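Local coordinates for protein D-aminoacyl-tRNA deacylase (Archaeoglobus fulgidus, PDB 1YQE) that probably hydrolyses D-aminoacyl-tRNAs to free tRNA and D-amino acids, a zinc-dependent deacylation that counteracts the toxicity of mischarged tRNA, at residues His92-Val97 with Ser108-Ser113; Glu139-Gly144 with Phe214-Ala219. All blocks are in the same frame, centred on the assembly; numbering follows the deposited sequence.

Overall arrangement
Interaction 1 closes the long loop between strand 88-92 and helix 114-125, and interaction 2 follows it along the chain, tying the loop after strand 135-138 to the end of strand 212-218. Their centres lie 6 Å apart and each is about 8 Å from the centre of the chain, in the buried seam where loops leaving the eight-stranded mixed sheet meet that strand end. Two probable hydrogen bonds join them directly, one through the His216 ring, NE2 to Ala110 O at 2.7 Å, and one between main chains, Gly95 N to His143 O at 2.9 Å. Gly95 N thus holds the main chain of His143, whose ring lines the pyrophosphate pocket.

Interaction 1 (His92-Val97 with Ser108-Ser113)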
loop_
_atom_site.group_PDB
_atom_site.type_symbol
_atom_site.label_atom_id
_atom_site.label_comp_id
_atom_site.label_asym_id
_atom_site.label_seq_id
_atom_site.Cartn_x
_atom_site.Cartn_y
_atom_site.Cartn_z
ATOM N N HIS A 92 0.919 -2.100 1.867
ATOM C CA HIS A 92 0.337 -3.022 0.902
ATOM C C HIS A 92 -0.848 -2.357 0.228
ATOM O O HIS A 92 -1.382 -1.360 0.721
ATOM C CB HIS A 92 -0.136 -4.319 1.571
ATOM C CG HIS A 92 -1.488 -4.219 2.215
ATOM N ND1 HIS A 92 -1.673 -3.751 3.499
ATOM C CD2 HIS A 92 -2.721 -4.547 1.754
ATOM C CE1 HIS A 92 -2.959 -3.798 3.802
ATOM N NE2 HIS A 92 -3.617 -4.277 2.761
ATOM N N VAL A 93 -1.243 -2.904 -0.914
ATOM C CA VAL A 93 -2.392 -2.394 -1.643
ATOM C C VAL A 93 -3.446 -3.490 -1.543
ATOM O O VAL A 93 -3.127 -4.673 -1.630
ATOM C CB VAL A 93 -2.041 -2.121 -3.119
ATOM C CG1 VAL A 93 -3.282 -1.692 -3.881
ATOM C CG2 VAL A 93 -0.984 -1.025 -3.200
ATOM N N SER A 94 -4.694 -3.097 -1.332
ATOM C CA SER A 94 -5.782 -4.056 -1.206
ATOM C C SER A 94 -6.161 -4.673 -2.553
ATOM O O SER A 94 -5.883 -4.108 -3.618
ATOM C CB SER A 94 -6.993 -3.378 -0.549
ATOM O OG SER A 94 -7.291 -2.136 -1.162
ATOM N N GLY A 95 -6.779 -5.850 -2.493
ATOM C CA GLY A 95 -7.181 -6.560 -3.692
ATOM C C GLY A 95 -7.235 -8.051 -3.416
ATOM O O GLY A 95 -6.553 -8.540 -2.514
ATOM N N ASN A 96 -8.048 -8.774 -4.181
ATOM C CA ASN A 96 -8.193 -10.217 -3.991
ATOM C C ASN A 96 -7.892 -11.010 -5.242
ATOM O O ASN A 96 -8.112 -10.542 -6.356
ATOM C CB ASN A 96 -9.626 -10.578 -3.586
ATOM C CG ASN A 96 -10.059 -9.923 -2.307
ATOM O OD1 ASN A 96 -9.437 -10.109 -1.267
ATOM N ND2 ASN A 96 -11.144 -9.153 -2.370
ATOM N N VAL A 97 -7.385 -12.221 -5.055
ATOM C CA VAL A 97 -7.154 -13.094 -6.188
ATOM C C VAL A 97 -8.324 -14.087 -6.150
ATOM O O VAL A 97 -9.465 -13.708 -6.420
ATOM C CB VAL A 97 -5.809 -13.853 -6.106
ATOM C CG1 VAL A 97 -5.630 -14.720 -7.356
ATOM C CG2 VAL A 97 -4.650 -12.864 -6.008
ATOM N N SER A 108 -10.514 -8.982 -7.971
ATOM C CA SER A 108 -10.664 -7.543 -8.149
ATOM C C SER A 108 -9.513 -6.871 -7.397
ATOM O O SER A 108 -9.192 -7.249 -6.273
ATOM C CB SER A 108 -12.011 -7.080 -7.595
ATOM O OG SER A 108 -12.258 -5.726 -7.927
ATOM N N LEU A 109 -8.899 -5.877 -8.025
ATOM C CA LEU A 109 -7.763 -5.184 -7.433
ATOM C C LEU A 109 -7.990 -3.684 -7.293
ATOM O O LEU A 109 -8.610 -3.063 -8.150
ATOM C CB LEU A 109 -6.521 -5.414 -8.300
ATOM C CG LEU A 109 -6.056 -6.853 -8.556
ATOM C CD1 LEU A 109 -4.982 -6.866 -9.643
ATOM C CD2 LEU A 109 -5.526 -7.449 -7.256
ATOM N N ALA A 110 -7.482 -3.106 -6.209
ATOM C CA ALA A 110 -7.605 -1.670 -6.004
ATOM C C ALA A 110 -6.468 -0.999 -6.765
ATOM O O ALA A 110 -5.420 -1.601 -6.998
ATOM C CB ALA A 110 -7.514 -1.339 -4.517
ATOM N N LYS A 111 -6.681 0.245 -7.174
ATOM C CA LYS A 111 -5.661 0.994 -7.892
ATOM C C LYS A 111 -4.517 1.323 -6.923
ATOM O O LYS A 111 -4.735 1.963 -5.902
ATOM C CB LYS A 111 -6.272 2.290 -8.443
ATOM C CG LYS A 111 -5.305 3.246 -9.143
ATOM C CD LYS A 111 -4.882 2.746 -10.505
ATOM C CE LYS A 111 -4.212 3.861 -11.307
ATOM N NZ LYS A 111 -3.789 3.411 -12.659
ATOM N N PRO A 112 -3.289 0.873 -7.223
ATOM C CA PRO A 112 -2.166 1.170 -6.321
ATOM C C PRO A 112 -1.621 2.588 -6.492
ATOM O O PRO A 112 -2.014 3.307 -7.407
ATOM C CB PRO A 112 -1.130 0.113 -6.698
ATOM C CG PRO A 112 -1.375 -0.082 -8.160
ATOM C CD PRO A 112 -2.892 -0.094 -8.262
ATOM N N SER A 113 -0.723 2.984 -5.594
ATOM C CA SER A 113 -0.089 4.303 -5.652
ATOM C C SER A 113 1.394 4.027 -5.400
ATOM O O SER A 113 1.939 4.378 -4.351
ATOM C CB SER A 113 -0.659 5.217 -4.563
ATOM O OG SER A 113 -0.263 6.564 -4.767
#
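Val93 and Ala110 face each other where the two ends of one long loop, following strand 88-92 and preceding helix 114-125, run antiparallel; the directions of the touching parts differ by 171°. A single beta bridge pairs Gly95 with Leu109, their CA atoms 4.0 Å apart, and two backbone bonds frame it. Asn96 N donates to Ser108 O at 2.8 Å, nearly along the C=O axis, whereas Ala110 N reaches Ser94 O over a longer 3.2 Å and from 34° outside the carbonyl plane. The side chain of Asn96 is buried beside the bridge, its ND2 satisfied by the carbonyls of Gly103 and Lys105. The close spacing matches the absence of a side chain on Gly95: a CB there would clash with Leu109 CD2, and the backbone angles would also jam it against the preceding carbonyl oxygen. Toward Pro112 the packing becomes apolar. With CG1 of Val93 anti to the backbone N (chi1 176°), its CG2 is left beside that nitrogen and meets Pro112 CB at 3.7 Å; CG1 comes within 3.8 Å of Ala110 O, an oxygen hydrogen-bonded to His216 NE2. His216 of strand 212-218 packs against Val93, Leu109 and Pro112, burying this side. The other side is looser. Ser108 and Lys111 are partly exposed, and their polar ends turn to partners beyond the loop ends, Ser108 OG to Glu147, and Lys111 NZ to Leu237 O and Glu239. Ser94 OG, hydrogen-bonded to Pro145 O, still passes 3.5 Å from Ala110 CB.

Interaction 2 (Glu139-Gly144 with Phe214-Ala219); sequences EVTHHG and FGHNFA. With POP (pyrophosphate 2-), chain B.
Thr141 and His216 cross obliquely, with the threonine hydroxyl at the edge of the imidazole, near the ring plane. OG1 lies beside its own backbone N and anti to the carbonyl carbon (chi1 -67°), which brings it 2.7 Å from His216 ND1 in a hydrogen bond whose donor is not settled. The same oxygen accepts from Asn217 N at 3.1 Å, so a strand amide and a ring nitrogen both hold it, while CG2 packs beside ND1 and CE1 of the ring. Thr141 N in turn donates to Asn217 O at 2.8 Å (N-H...O 158°); backbone and side chain of one threonine thus grip consecutive residues of the strand. Beyond this pair, both methyls of Val140 meet Ala219 CB, CG1 at 3.8 Å, and its CB rests on Asn217 O. Two waters bridge the segments: one donates to Glu139 O and accepts from Asn217 ND2, the other donates to Thr141 O and accepts from Ala219 N. On the pocket side, His142 NE2 gives a hydrogen bond of 2.7 Å to Glu139 OE1, approaching the anti side of the carboxylate from 28° outside its plane. His142 ND1 lies 3.5 Å above the centre of the His143 ring, whose edge meets pyrophosphate O4. The loop after strand 135-138, at one margin of the mixed sheet, thereby docks on the end of strand 212-218, past the corner at Gly215, the strand being an outermost one of the parallel sheet; helix 228-238 packs against His216 and Phe218, and helix 201-209 against Phe214.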
loop_
_atom_site.group_PDB
_atom_site.type_symbol
_atom_site.label_atom_id
_atom_site.label_comp_id
_atom_site.label_asym_id
_atom_site.label_seq_id
_atom_site.Cartn_x
_atom_site.Cartn_y
_atom_site.Cartn_z
ATOM N N GLU A 139 3.692 -6.107 2.566
ATOM C CA GLU A 139 2.710 -7.170 2.700
ATOM C C GLU A 139 2.257 -7.360 1.266
ATOM O O GLU A 139 2.167 -6.389 0.513
ATOM C CB GLU A 139 1.511 -6.742 3.542
ATOM C CG GLU A 139 1.678 -6.874 5.037
ATOM C CD GLU A 139 0.405 -6.516 5.774
ATOM O OE1 GLU A 139 -0.622 -7.189 5.540
ATOM O OE2 GLU A 139 0.423 -5.561 6.582
ATOM N N VAL A 140 1.997 -8.597 0.866
ATOM C CA VAL A 140 1.532 -8.837 -0.491
ATOM C C VAL A 140 0.130 -8.255 -0.606
ATOM O O VAL A 140 -0.472 -7.860 0.395
ATOM C CB VAL A 140 1.467 -10.346 -0.802
ATOM C CG1 VAL A 140 2.866 -10.940 -0.787
ATOM C CG2 VAL A 140 0.576 -11.042 0.216
ATOM N N THR A 141 -0.385 -8.186 -1.827
ATOM C CA THR A 141 -1.732 -7.684 -2.054
ATOM C C THR A 141 -2.711 -8.684 -1.451
ATOM O O THR A 141 -2.611 -9.880 -1.705
ATOM C CB THR A 141 -2.026 -7.550 -3.556
ATOM O OG1 THR A 141 -1.190 -6.527 -4.108
ATOM C CG2 THR A 141 -3.482 -7.200 -3.795
ATOM N N HIS A 142 -3.635 -8.194 -0.635
ATOM C CA HIS A 142 -4.636 -9.047 -0.008
ATOM C C HIS A 142 -5.689 -8.224 0.721
ATOM O O HIS A 142 -5.464 -7.062 1.060
ATOM C CB HIS A 142 -3.983 -10.005 0.986
ATOM C CG HIS A 142 -3.417 -9.325 2.191
ATOM N ND1 HIS A 142 -3.800 -9.646 3.475
ATOM C CD2 HIS A 142 -2.507 -8.329 2.307
ATOM C CE1 HIS A 142 -3.152 -8.873 4.331
ATOM N NE2 HIS A 142 -2.361 -8.065 3.647
ATOM N N HIS A 143 -6.840 -8.856 0.956
ATOM C CA HIS A 143 -7.970 -8.251 1.646
ATOM C C HIS A 143 -8.594 -7.064 0.928
ATOM O O HIS A 143 -8.002 -6.488 0.016
ATOM C CB HIS A 143 -7.559 -7.843 3.066
ATOM C CG HIS A 143 -7.325 -9.007 3.982
ATOM N ND1 HIS A 143 -6.990 -8.856 5.310
ATOM C CD2 HIS A 143 -7.386 -10.342 3.760
ATOM C CE1 HIS A 143 -6.856 -10.047 5.867
ATOM N NE2 HIS A 143 -7.091 -10.965 4.949
ATOM N N GLY A 144 -9.807 -6.715 1.344
ATOM C CA GLY A 144 -10.499 -5.587 0.747
ATOM C C GLY A 144 -9.910 -4.296 1.292
ATOM O O GLY A 144 -9.026 -4.335 2.147
ATOM N N PHE A 214 6.659 -1.064 -6.074
ATOM C CA PHE A 214 5.673 -2.045 -6.506
ATOM C C PHE A 214 4.269 -1.483 -6.468
ATOM O O PHE A 214 3.985 -0.528 -5.746
ATOM C CB PHE A 214 5.711 -3.271 -5.586
ATOM C CG PHE A 214 6.969 -4.082 -5.699
ATOM C CD1 PHE A 214 7.067 -5.106 -6.634
ATOM C CD2 PHE A 214 8.067 -3.800 -4.895
ATOM C CE1 PHE A 214 8.243 -5.839 -6.775
ATOM C CE2 PHE A 214 9.250 -4.522 -5.023
ATOM C CZ PHE A 214 9.341 -5.546 -5.966
ATOM N N GLY A 215 3.405 -2.080 -7.280
ATOM C CA GLY A 215 2.008 -1.712 -7.288
ATOM C C GLY A 215 1.393 -2.870 -6.519
ATOM O O GLY A 215 1.160 -2.780 -5.314
ATOM N N HIS A 216 1.162 -3.977 -7.212
ATOM C CA HIS A 216 0.598 -5.160 -6.576
ATOM C C HIS A 216 1.681 -6.221 -6.433
ATOM O O HIS A 216 2.708 -6.170 -7.116
ATOM C CB HIS A 216 -0.581 -5.689 -7.396
ATOM C CG HIS A 216 -1.853 -4.940 -7.148
ATOM N ND1 HIS A 216 -2.547 -5.034 -5.961
ATOM C CD2 HIS A 216 -2.521 -4.036 -7.904
ATOM C CE1 HIS A 216 -3.586 -4.222 -5.994
ATOM N NE2 HIS A 216 -3.592 -3.602 -7.161
ATOM N N ASN A 217 1.451 -7.155 -5.521
ATOM C CA ASN A 217 2.380 -8.248 -5.248
ATOM C C ASN A 217 1.533 -9.468 -4.934
ATOM O O ASN A 217 0.588 -9.380 -4.157
ATOM C CB ASN A 217 3.259 -7.927 -4.036
ATOM C CG ASN A 217 4.551 -7.234 -4.415
ATOM O OD1 ASN A 217 5.313 -7.737 -5.237
ATOM N ND2 ASN A 217 4.817 -6.082 -3.800
ATOM N N PHE A 218 1.871 -10.604 -5.534
ATOM C CA PHE A 218 1.100 -11.815 -5.304
ATOM C C PHE A 218 1.927 -12.937 -4.678
ATOM O O PHE A 218 2.932 -13.387 -5.237
ATOM C CB PHE A 218 0.470 -12.258 -6.620
ATOM C CG PHE A 218 -0.397 -11.199 -7.242
ATOM C CD1 PHE A 218 -1.562 -10.782 -6.607
ATOM C CD2 PHE A 218 -0.018 -10.578 -8.423
ATOM C CE1 PHE A 218 -2.337 -9.753 -7.141
ATOM C CE2 PHE A 218 -0.790 -9.548 -8.968
ATOM C CZ PHE A 218 -1.944 -9.136 -8.326
ATOM N N ALA A 219 1.488 -13.376 -3.504
ATOM C CA ALA A 219 2.167 -14.428 -2.758
ATOM C C ALA A 219 2.062 -15.787 -3.429
ATOM O O ALA A 219 1.186 -16.024 -4.264
ATOM C CB ALA A 219 1.589 -14.516 -1.353
HETATM P P1 POP B . -7.989 -6.034 10.108
HETATM O O1 POP B . -7.835 -6.916 11.337
HETATM O O2 POP B . -8.645 -4.716 10.537
HETATM O O3 POP B . -8.887 -6.686 9.067
HETATM O O POP B . -6.517 -5.619 9.459
HETATM P P2 POP B . -5.555 -6.648 8.578
HETATM O O4 POP B . -6.097 -8.050 8.502
HETATM O O5 POP B . -4.187 -6.674 9.176
HETATM O O6 POP B . -5.467 -5.923 7.144
HETATM O O HOH W 1 2.943 -5.236 -1.648
HETATM O O HOH W 2 -0.936 -12.152 -2.676
#